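Local coordinates for CRS2 (Zea mays, PDB 1RYB), which is required for splicing group IIB introns in chloroplasts as a partner of CAF1 or CAF2, and lacks the hydrolase activity of its peptidyl-tRNA hydrolase family, at residues Thr16-Ala21 with Thr188-Gly193; Thr55-Ser60 with Ala93-Pro98. All coordinates share one frame; numbering follows the deposited sequence. Where two conformers were deposited one is given.

Overall arrangement
The two contacts illustrate how chemistry follows depth in an alpha/beta fold. Interaction 1 is wholly buried: an inner strand of the mixed sheet meets the end of the C-terminal helix 169-192 through apolar side chains, with one water joining the polar atoms. Interaction 2 is a surface contact between an outermost strand of the sheet, 55-57, and the end of helix 84-94, and there a glutamine amide does the work against two tyrosines. Helix 84-94 touches L19 and A21 of the strand whose W18 and I20 meet the C-terminal helix. The centres lie about 15 Å apart, and the contacts meet directly where T16 packs on P98 and P17 on Y95.

Interaction 1 (Thr16-Ala21 with Thr188-Gly193); sequences TPWLIA and TLVLKG
With CG turned anti to its carbonyl carbon (chi1 -76°), W18 holds its indole out from the strand toward the last turns of helix 169-192; there V190, with CG1 anti to the backbone N, presents both methyls to the ring. CG1 stands over the pyrrole part, 4.0 Å from the centroid of the W18 five-membered ring and only 12° off its normal, a CH-pi contact. The CG2 branch of V190 lies 3.9 Å from W18 CD2, nearer the rim. Farther along the indole, L189 crosses W18 at about a right angle near the benzene end, bringing its CG to 3.8 Å from W18 CH2. Such helix-on-sheet packing is the framework of the peptidyl-tRNA hydrolase fold, a mixed sheet flanked by helices: strand 18-21 and helix 188-192 run nearly antiparallel (169°), their axes 10.9 Å apart at closest approach. I20 points to the same side of the sheet, and its CD1 reaches V190 CG2 at 4.3 Å. The one polar feature is at the indole's edge. A water in the ring plane accepts the N-H of W18 at 2.8 Å from NE1 and donates to V190 O at 3.0 Å, spanning a gap too wide for a direct bond. A phenylalanine in place of W18 would probably leave this water without its indole donor and the V190 methyls less fully covered. H101 stacks with the same indole, while V70 and P144 also pack against W18, and I67 touches both I20 and V190.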
ATOM      1  N   THR A  16      14.089 -14.909  -2.662  1.00 19.36           N
ATOM      2  CA  THR A  16      12.668 -14.984  -2.514  1.00 23.27           C
ATOM      3  C   THR A  16      12.043 -13.608  -2.846  1.00 26.52           C
ATOM      4  O   THR A  16      12.500 -12.569  -2.355  1.00 22.68           O
ATOM      5  CB  THR A  16      12.367 -15.433  -1.081  1.00 20.35           C
ATOM      6  OG1 THR A  16      13.121 -16.613  -0.819  1.00 29.24           O
ATOM      7  CG2 THR A  16      10.891 -15.733  -0.941  1.00 36.44           C
ATOM      8  N   PRO A  17      11.045 -13.581  -3.747  1.00 25.19           N
ATOM      9  CA  PRO A  17      10.479 -12.266  -4.165  1.00 23.97           C
ATOM     10  C   PRO A  17       9.605 -11.625  -3.131  1.00 22.79           C
ATOM     11  O   PRO A  17       9.210 -12.257  -2.148  1.00 19.43           O
ATOM     12  CB  PRO A  17       9.636 -12.505  -5.421  1.00 16.30           C
ATOM     13  CG  PRO A  17       9.403 -14.013  -5.482  1.00 32.13           C
ATOM     14  CD  PRO A  17      10.352 -14.680  -4.453  1.00 30.80           C
ATOM     15  N   TRP A  18       9.333 -10.339  -3.378  1.00 13.01           N
ATOM     16  CA  TRP A  18       8.374  -9.544  -2.606  1.00 12.74           C
ATOM     17  C   TRP A  18       7.226  -9.131  -3.492  1.00  9.10           C
ATOM     18  O   TRP A  18       7.376  -8.951  -4.705  1.00  9.80           O
ATOM     19  CB  TRP A  18       8.965  -8.235  -2.028  1.00 11.09           C
ATOM     20  CG  TRP A  18       9.849  -8.474  -0.829  1.00 11.67           C
ATOM     21  CD1 TRP A  18      11.072  -9.152  -0.830  1.00 11.58           C
ATOM     22  CD2 TRP A  18       9.629  -8.012   0.516  1.00 10.14           C
ATOM     23  NE1 TRP A  18      11.590  -9.151   0.432  1.00 14.22           N
ATOM     24  CE2 TRP A  18      10.715  -8.481   1.292  1.00 13.49           C
ATOM     25  CE3 TRP A  18       8.591  -7.314   1.151  1.00 12.24           C
ATOM     26  CZ2 TRP A  18      10.843  -8.115   2.637  1.00 19.64           C
ATOM     27  CZ3 TRP A  18       8.689  -7.076   2.549  1.00 13.09           C
ATOM     28  CH2 TRP A  18       9.787  -7.476   3.252  1.00 11.66           C
ATOM     29  N   LEU A  19       6.079  -8.939  -2.850  1.00 12.01           N
ATOM     30  CA  LEU A  19       4.933  -8.423  -3.565  1.00 11.48           C
ATOM     31  C   LEU A  19       4.590  -7.163  -2.828  1.00 15.77           C
ATOM     32  O   LEU A  19       4.277  -7.228  -1.671  1.00 13.09           O
ATOM     33  CB  LEU A  19       3.794  -9.461  -3.561  1.00 10.89           C
ATOM     34  CG  LEU A  19       2.531  -9.090  -4.376  1.00  9.38           C
ATOM     35  CD1 LEU A  19       1.592 -10.325  -4.249  1.00 12.46           C
ATOM     36  CD2 LEU A  19       1.812  -7.932  -3.649  1.00 12.57           C
ATOM     37  N   ILE A  20       4.712  -6.013  -3.489  1.00  7.28           N
ATOM     38  CA  ILE A  20       4.486  -4.751  -2.884  1.00  5.16           C
ATOM     39  C   ILE A  20       3.186  -4.225  -3.413  1.00  9.79           C
ATOM     40  O   ILE A  20       3.085  -3.805  -4.622  1.00 11.32           O
ATOM     41  CB  ILE A  20       5.695  -3.800  -3.219  1.00  8.85           C
ATOM     42  CG1 ILE A  20       7.038  -4.369  -2.608  1.00  8.53           C
ATOM     43  CG2 ILE A  20       5.404  -2.381  -2.646  1.00 11.67           C
ATOM     44  CD1 ILE A  20       8.244  -3.680  -3.131  1.00 18.68           C
ATOM     45  N   ALA A  21       2.168  -4.203  -2.536  1.00  8.95           N
ATOM     46  CA  ALA A  21       0.820  -3.818  -3.025  1.00  7.32           C
ATOM     47  C   ALA A  21       0.305  -2.563  -2.370  1.00 16.65           C
ATOM     48  O   ALA A  21       0.370  -2.449  -1.183  1.00 12.26           O
ATOM     49  CB  ALA A  21      -0.172  -4.990  -2.740  1.00 11.27           C
ATOM     50  N   THR A 188      14.678  -0.172   2.047  1.00 10.75           N
ATOM     51  CA  THR A 188      15.422  -0.717   3.212  1.00 12.94           C
ATOM     52  C   THR A 188      14.761  -1.942   3.786  1.00 23.57           C
ATOM     53  O   THR A 188      15.414  -2.952   4.046  1.00 17.67           O
ATOM     54  CB  THR A 188      15.582   0.339   4.333  1.00 10.62           C
ATOM     55  OG1 THR A 188      16.337   1.415   3.783  1.00 14.93           O
ATOM     56  CG2 THR A 188      16.341  -0.303   5.546  1.00 12.53           C
ATOM     57  N   LEU A 189      13.454  -1.893   3.984  1.00 10.90           N
ATOM     58  CA  LEU A 189      12.799  -3.098   4.447  1.00  8.29           C
ATOM     59  C   LEU A 189      13.064  -4.273   3.554  1.00 13.02           C
ATOM     60  O   LEU A 189      13.307  -5.369   4.015  1.00 16.00           O
ATOM     61  CB  LEU A 189      11.257  -2.852   4.565  1.00 12.72           C
ATOM     62  CG  LEU A 189      10.413  -4.101   4.788  1.00 16.87           C
ATOM     63  CD1 LEU A 189      10.584  -4.584   6.216  1.00 26.14           C
ATOM     64  CD2 LEU A 189       8.964  -3.769   4.524  1.00 14.61           C
ATOM     65  N   VAL A 190      12.880  -4.093   2.262  1.00 10.25           N
ATOM     66  CA  VAL A 190      13.070  -5.178   1.287  1.00 10.52           C
ATOM     67  C   VAL A 190      14.502  -5.690   1.246  1.00 19.66           C
ATOM     68  O   VAL A 190      14.711  -6.884   1.277  1.00 18.00           O
ATOM     69  CB  VAL A 190      12.661  -4.684  -0.066  1.00 12.62           C
ATOM     70  CG1 VAL A 190      13.052  -5.711  -1.148  1.00 10.61           C
ATOM     71  CG2 VAL A 190      11.138  -4.418  -0.010  1.00 11.14           C
ATOM     72  N   LEU A 191      15.509  -4.791   1.241  1.00 12.49           N
ATOM     73  CA  LEU A 191      16.924  -5.237   1.254  1.00 10.48           C
ATOM     74  C   LEU A 191      17.480  -5.877   2.553  1.00 17.36           C
ATOM     75  O   LEU A 191      18.339  -6.785   2.539  1.00 15.74           O
ATOM     76  CB  LEU A 191      17.835  -4.097   0.783  1.00 14.99           C
ATOM     77  CG  LEU A 191      17.451  -3.594  -0.586  1.00  9.71           C
ATOM     78  CD1 LEU A 191      18.269  -2.373  -0.997  1.00 13.24           C
ATOM     79  CD2 LEU A 191      17.660  -4.728  -1.584  1.00 13.85           C
ATOM     80  N   LYS A 192      17.052  -5.388   3.704  1.00 13.62           N
ATOM     81  CA  LYS A 192      17.591  -5.836   4.969  1.00 12.33           C
ATOM     82  C   LYS A 192      17.451  -7.292   5.278  1.00 19.44           C
ATOM     83  O   LYS A 192      18.235  -7.827   6.083  1.00 23.28           O
ATOM     84  CB  LYS A 192      17.254  -4.956   6.186  1.00 21.91           C
ATOM     85  CG  LYS A 192      15.803  -5.067   6.645  1.00 25.44           C
ATOM     86  CD  LYS A 192      15.472  -4.329   7.973  1.00 31.09           C
ATOM     87  CE  LYS A 192      14.026  -4.585   8.418  1.00 35.30           C
ATOM     88  NZ  LYS A 192      13.789  -5.999   8.804  1.00 39.91           N
ATOM     89  N   GLY A 193      16.460  -7.904   4.664  1.00 25.38           N
ATOM     90  CA  GLY A 193      16.223  -9.335   4.815  1.00 53.81           C
ATOM     91  C   GLY A 193      15.878  -9.628   6.252  1.00 44.20           C
ATOM     92  O   GLY A 193      15.163  -8.817   6.819  1.00 32.24           O
TER
HETATM   93  O   HOH W   1      14.337  -9.780   0.757  1.00 32.22           O

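Interaction 2 (Thr55-Ser60 with Ala93-Pro98)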
ATOM      1  N   THR A  55       1.270  -4.762 -16.595  1.00 12.77           N
ATOM      2  CA  THR A  55       0.807  -6.113 -16.747  1.00  9.29           C
ATOM      3  C   THR A  55      -0.532  -6.186 -16.127  1.00 15.53           C
ATOM      4  O   THR A  55      -0.728  -5.674 -15.016  1.00 15.69           O
ATOM      5  CB  THR A  55       1.746  -7.082 -16.059  1.00 15.27           C
ATOM      6  OG1 THR A  55       2.954  -7.007 -16.769  1.00 17.07           O
ATOM      7  CG2 THR A  55       1.179  -8.479 -16.183  1.00 12.97           C
ATOM      8  N   ILE A  56      -1.491  -6.769 -16.869  1.00  9.76           N
ATOM      9  CA  ILE A  56      -2.831  -6.984 -16.368  1.00  9.06           C
ATOM     10  C   ILE A  56      -2.959  -8.428 -15.936  1.00 16.41           C
ATOM     11  O   ILE A  56      -2.784  -9.311 -16.758  1.00 12.00           O
ATOM     12  CB  ILE A  56      -3.889  -6.641 -17.427  1.00 11.54           C
ATOM     13  CG1 ILE A  56      -3.950  -5.068 -17.506  1.00 11.83           C
ATOM     14  CG2 ILE A  56      -5.244  -7.254 -16.957  1.00  9.38           C
ATOM     15  CD1 ILE A  56      -4.875  -4.491 -18.586  1.00 13.33           C
ATOM     16  N   GLN A  57      -3.255  -8.698 -14.647  1.00 13.51           N
ATOM     17  CA  GLN A  57      -3.339 -10.059 -14.163  1.00 11.51           C
ATOM     18  C   GLN A  57      -4.039 -10.074 -12.839  1.00 12.26           C
ATOM     19  O   GLN A  57      -3.862  -9.137 -12.046  1.00 11.79           O
ATOM     20  CB  GLN A  57      -1.889 -10.582 -13.973  1.00 12.25           C
ATOM     21  CG  GLN A  57      -1.743 -12.097 -13.574  1.00 13.78           C
ATOM     22  CD  GLN A  57      -0.329 -12.522 -13.199  1.00 16.89           C
ATOM     23  OE1 GLN A  57       0.626 -11.758 -13.267  1.00 17.79           O
ATOM     24  NE2 GLN A  57      -0.189 -13.783 -12.846  1.00 19.22           N
ATOM     25  N   SER A  58      -4.843 -11.098 -12.601  1.00 10.60           N
ATOM     26  CA  SER A  58      -5.506 -11.261 -11.278  1.00 13.75           C
ATOM     27  C   SER A  58      -6.161  -9.967 -10.718  1.00 14.84           C
ATOM     28  O   SER A  58      -5.883  -9.532  -9.583  1.00 13.40           O
ATOM     29  CB  SER A  58      -4.472 -11.745 -10.236  0.50 10.82           C
ATOM     30  OG  SER A  58      -5.154 -12.122  -9.034  0.50 12.82           O
ATOM     31  N   LYS A  59      -6.996  -9.341 -11.544  1.00 14.68           N
ATOM     32  CA  LYS A  59      -7.747  -8.111 -11.182  1.00 11.92           C
ATOM     33  C   LYS A  59      -6.853  -6.988 -10.815  1.00 12.42           C
ATOM     34  O   LYS A  59      -7.306  -6.103 -10.107  1.00 13.66           O
ATOM     35  CB  LYS A  59      -8.567  -8.402  -9.926  1.00 12.54           C
ATOM     36  CG  LYS A  59      -9.563  -9.567 -10.063  1.00 21.72           C
ATOM     37  CD  LYS A  59     -10.420  -9.753  -8.800  1.00 18.87           C
ATOM     38  CE  LYS A  59     -11.753 -10.417  -9.084  1.00 29.67           C
ATOM     39  NZ  LYS A  59     -11.531 -11.752  -9.657  1.00 38.41           N
ATOM     40  N   SER A  60      -5.614  -6.945 -11.350  1.00  8.45           N
ATOM     41  CA  SER A  60      -4.695  -5.888 -10.969  1.00  7.64           C
ATOM     42  C   SER A  60      -3.932  -5.355 -12.146  1.00  8.25           C
ATOM     43  O   SER A  60      -3.869  -5.980 -13.187  1.00 10.87           O
ATOM     44  CB  SER A  60      -3.609  -6.505 -10.050  1.00 11.70           C
ATOM     45  OG  SER A  60      -4.247  -7.063  -8.877  1.00 13.67           O
ATOM     46  N   ALA A  93       0.206 -16.396  -4.702  1.00 18.74           N
ATOM     47  CA  ALA A  93       0.235 -17.841  -4.998  1.00 17.94           C
ATOM     48  C   ALA A  93       0.964 -18.071  -6.299  1.00 13.47           C
ATOM     49  O   ALA A  93       1.939 -18.787  -6.349  1.00 14.35           O
ATOM     50  CB  ALA A  93      -1.187 -18.520  -4.946  1.00 17.19           C
ATOM     51  N   TYR A  94       0.581 -17.308  -7.310  1.00 14.28           N
ATOM     52  CA  TYR A  94       1.217 -17.420  -8.606  1.00 20.46           C
ATOM     53  C   TYR A  94       2.697 -17.240  -8.561  1.00 19.68           C
ATOM     54  O   TYR A  94       3.451 -17.988  -9.183  1.00 17.49           O
ATOM     55  CB  TYR A  94       0.565 -16.444  -9.627  1.00 27.22           C
ATOM     56  CG  TYR A  94       0.999 -16.585 -11.091  1.00 15.71           C
ATOM     57  CD1 TYR A  94       0.189 -17.206 -12.035  1.00 14.63           C
ATOM     58  CD2 TYR A  94       2.231 -16.076 -11.501  1.00 19.61           C
ATOM     59  CE1 TYR A  94       0.619 -17.337 -13.355  1.00 14.18           C
ATOM     60  CE2 TYR A  94       2.638 -16.145 -12.825  1.00 16.31           C
ATOM     61  CZ  TYR A  94       1.834 -16.818 -13.749  1.00 20.28           C
ATOM     62  OH  TYR A  94       2.237 -16.902 -15.064  1.00 27.00           O
ATOM     63  N   TYR A  95       3.124 -16.173  -7.900  1.00 12.30           N
ATOM     64  CA  TYR A  95       4.535 -15.813  -7.896  1.00 12.84           C
ATOM     65  C   TYR A  95       5.334 -16.425  -6.716  1.00 20.53           C
ATOM     66  O   TYR A  95       6.506 -16.029  -6.498  1.00 19.50           O
ATOM     67  CB  TYR A  95       4.609 -14.281  -7.898  1.00 12.17           C
ATOM     68  CG  TYR A  95       4.200 -13.717  -9.249  1.00 13.67           C
ATOM     69  CD1 TYR A  95       2.975 -13.078  -9.472  1.00 14.89           C
ATOM     70  CD2 TYR A  95       5.066 -13.871 -10.330  1.00 14.53           C
ATOM     71  CE1 TYR A  95       2.637 -12.593 -10.739  1.00 16.42           C
ATOM     72  CE2 TYR A  95       4.766 -13.364 -11.598  1.00 13.63           C
ATOM     73  CZ  TYR A  95       3.529 -12.775 -11.807  1.00 19.59           C
ATOM     74  OH  TYR A  95       3.257 -12.363 -13.089  1.00 14.53           O
ATOM     75  N   GLN A  96       4.660 -17.311  -5.884  1.00 12.21           N
ATOM     76  CA  GLN A  96       5.338 -17.947  -4.740  1.00 14.52           C
ATOM     77  C   GLN A  96       5.916 -16.928  -3.764  1.00 22.57           C
ATOM     78  O   GLN A  96       7.062 -17.044  -3.291  1.00 21.36           O
ATOM     79  CB  GLN A  96       6.454 -18.950  -5.212  1.00 12.03           C
ATOM     80  CG  GLN A  96       5.878 -20.027  -6.158  1.00 20.31           C
ATOM     81  CD  GLN A  96       7.022 -20.896  -6.719  1.00 47.45           C
ATOM     82  OE1 GLN A  96       7.639 -21.662  -5.985  1.00 49.74           O
ATOM     83  NE2 GLN A  96       7.391 -20.716  -7.997  1.00 26.21           N
ATOM     84  N   VAL A  97       5.135 -15.901  -3.458  1.00 17.60           N
ATOM     85  CA  VAL A  97       5.614 -14.927  -2.515  1.00 15.83           C
ATOM     86  C   VAL A  97       5.198 -15.342  -1.121  1.00 11.84           C
ATOM     87  O   VAL A  97       4.001 -15.497  -0.896  1.00 20.40           O
ATOM     88  CB  VAL A  97       4.915 -13.586  -2.819  1.00 10.45           C
ATOM     89  CG1 VAL A  97       5.511 -12.496  -1.834  1.00 12.23           C
ATOM     90  CG2 VAL A  97       5.147 -13.210  -4.257  1.00 13.18           C
ATOM     91  N   PRO A  98       6.119 -15.524  -0.204  1.00 15.09           N
ATOM     92  CA  PRO A  98       5.729 -15.872   1.170  1.00 19.78           C
ATOM     93  C   PRO A  98       5.036 -14.721   1.888  1.00 18.05           C
ATOM     94  O   PRO A  98       5.325 -13.491   1.639  1.00 15.24           O
ATOM     95  CB  PRO A  98       7.030 -16.130   1.919  1.00 21.40           C
ATOM     96  CG  PRO A  98       8.110 -15.455   1.097  1.00 23.34           C
ATOM     97  CD  PRO A  98       7.563 -15.342  -0.315  1.00 13.43           C
TER
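Q57 splits its amide between two adjacent tyrosines. Its OE1 accepts the hydroxyl of Y95, with Y95 OH 2.7 Å from Q57 OE1; the donor lies in the carbonyl plane on a lone pair (128° at the oxygen), and OE1 itself sits in the plane of the Y95 ring, at its edge. The other amide branch goes to Y94: Q57 NE2 hangs 3.3 Å above the plane of the Y94 ring, over its centre, with amide and ring nearly perpendicular (84°). The tyrosines also brace each other, for Y94 CD2 lies 3.4 Å above the centre of the Y95 face. These contacts together should restrain rotation of the amide.

Behind this first shell, with CG anti to the backbone N (chi1 -175°) and the chain extended beyond it, Q57 carries its amide out to the tyrosines from a backbone fixed by a type I' turn, whose ends are tied by Q57 N to S60 O (3.1 Å) and S60 N to Q57 O (2.9 Å). The tyrosines stand where the opposing helix finishes in a Schellman motif, with Q96 at positive phi. Y95, in the turn that ends helix 84-94, rests on I64 of strand 60-67 and L73 of strand 70-77, while Q57 reaches it from edge strand 55-57.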